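Local coordinates for sulfate adenylyltransferase (Allochromatium vinosum, PDB 4DNX) that catalyses the transfer of the adenylyl group of ATP to sulfate, giving adenosine 5'-phosphosulfate and diphosphate, at the interface of chains A and B. Sequence-based numbering; all coordinates share one arbitrary frame. Chains: chain A/B, Sulfate adenylyltransferase.

The interface of chains A and B. Residues chain A 175, 178, 186, 248; chain B 178, 182, 189.
Near the two-fold axis of this deposited dimer, which may correspond to the functional one though the structure alone does not show this, helix 180-190 of chain B offers B:Glu182 to two arginines of chain A, A:Arg178 from a loop and A:Arg248 from helix 240-254. The site illustrates how one carboxylate can be shared between two cations from different parts of a partner. A:Arg178 and B:Glu182 meet tip to tip: NH2 of the guanidinium lies 2.7 Å from carboxylate OE2 of B:Glu182 in a salt bridge that is also a hydrogen bond, though a bent one, 118° at the hydrogen. The oxygen sits nearly in the guanidinium plane, whereas the donor comes from above the carboxylate, and the two planes stand 78° apart. The bend of B:Glu182 at chi2 (56°) helps bring its carboxylate between the two arginines, OE2 toward A:Arg178 and OE1 toward A:Arg248. The straight chain of A:Arg248 comes in across B:Glu182, and its NH2 makes a salt bridge with B:Glu182 OE1 at 3.1 Å, yet the N-H points away, so the attraction is probably mainly electrostatic.

Within chain A, the backbone O of A:Asp175 accepts a hydrogen bond from A:Arg178 NH1 at 3.0 Å, which helps fix the rotation of the guanidinium. Above one face of that group, toward its rim, lies NH2 of its two-fold counterpart B:Arg178, 3.6 Å from A:Arg178 NE, with the two guanidinium planes moderately inclined to each other. Bringing like charges so close is likely to be costly, and B:Glu182 probably offsets part of that cost. An alanine in place of A:Arg178 would probably leave B:Glu182 OE2 without its cationic mate and the carbonyl of A:Asp175 without this donor. Farther along the same chain B helix, B:Glu189 is linked to A:Arg248 through water 1, which lies in the guanidinium plane at its edge, 2.9 Å from A:Arg248 NH1 and 2.7 Å from carboxylate OE1 of B:Glu189.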
# COMPACT_ATOMS: atom_id res chain seq x y z
N ASP A 175 0.39 -3.79 -4.11
CA ASP A 175 -0.98 -3.92 -3.57
C ASP A 175 -1.07 -4.67 -2.26
O ASP A 175 -2.07 -4.55 -1.54
CB ASP A 175 -1.95 -4.56 -4.59
CG ASP A 175 -2.17 -3.69 -5.84
OD1 ASP A 175 -1.92 -2.44 -5.78
OD2 ASP A 175 -2.60 -4.22 -6.88
N ARG A 178 2.21 -4.08 3.33
CA ARG A 178 1.60 -3.13 4.30
C ARG A 178 2.51 -2.95 5.49
O ARG A 178 3.16 -3.88 5.92
CB ARG A 178 0.29 -3.71 4.87
CG ARG A 178 -0.77 -3.73 3.87
CD ARG A 178 -1.42 -2.35 3.68
NE ARG A 178 -2.59 -2.56 2.86
CZ ARG A 178 -2.58 -2.80 1.55
NH1 ARG A 178 -1.43 -2.79 0.85
NH2 ARG A 178 -3.73 -3.02 0.92
N GLU A 186 -6.44 0.14 9.36
CA GLU A 186 -7.50 -0.61 8.66
C GLU A 186 -8.34 -1.50 9.59
O GLU A 186 -9.56 -1.54 9.44
CB GLU A 186 -6.93 -1.42 7.51
CG GLU A 186 -7.95 -2.31 6.80
CD GLU A 186 -7.56 -2.65 5.37
OE1 GLU A 186 -8.45 -3.20 4.67
OE2 GLU A 186 -6.39 -2.38 4.94
N ARG A 248 -7.27 -14.23 -2.82
CA ARG A 248 -8.36 -13.23 -2.90
C ARG A 248 -9.65 -13.87 -3.33
O ARG A 248 -10.74 -13.47 -2.86
CB ARG A 248 -8.01 -12.09 -3.84
CG ARG A 248 -6.96 -11.17 -3.24
CD ARG A 248 -6.73 -10.04 -4.23
NE ARG A 248 -5.49 -9.28 -4.00
CZ ARG A 248 -5.31 -8.37 -3.04
NH1 ARG A 248 -6.27 -8.11 -2.15
NH2 ARG A 248 -4.16 -7.71 -2.97
N ARG B 178 -2.76 4.26 -3.35
CA ARG B 178 -3.37 2.97 -3.66
C ARG B 178 -3.61 2.90 -5.14
O ARG B 178 -3.96 3.90 -5.75
CB ARG B 178 -4.80 2.89 -3.05
CG ARG B 178 -4.85 2.67 -1.56
CD ARG B 178 -4.60 1.20 -1.27
NE ARG B 178 -4.65 0.87 0.15
CZ ARG B 178 -3.70 1.17 1.04
NH1 ARG B 178 -2.62 1.88 0.69
NH2 ARG B 178 -3.85 0.79 2.31
N GLU B 182 -6.20 -2.19 -6.15
CA GLU B 182 -6.30 -2.45 -4.72
C GLU B 182 -7.55 -1.86 -4.10
O GLU B 182 -8.12 -2.48 -3.22
CB GLU B 182 -5.04 -2.00 -3.95
CG GLU B 182 -5.03 -2.32 -2.45
CD GLU B 182 -5.23 -3.80 -2.08
OE1 GLU B 182 -5.14 -4.72 -2.93
OE2 GLU B 182 -5.41 -4.07 -0.89
N GLU B 189 -13.54 -6.87 -0.20
CA GLU B 189 -13.28 -7.36 1.19
C GLU B 189 -14.29 -6.81 2.21
O GLU B 189 -14.76 -7.52 3.13
CB GLU B 189 -11.87 -6.94 1.68
CG GLU B 189 -10.72 -7.80 1.11
CD GLU B 189 -9.34 -7.47 1.74
OE1 GLU B 189 -8.40 -8.25 1.50
OE2 GLU B 189 -9.19 -6.43 2.45
O HOH W 1 -8.68 -9.20 -1.05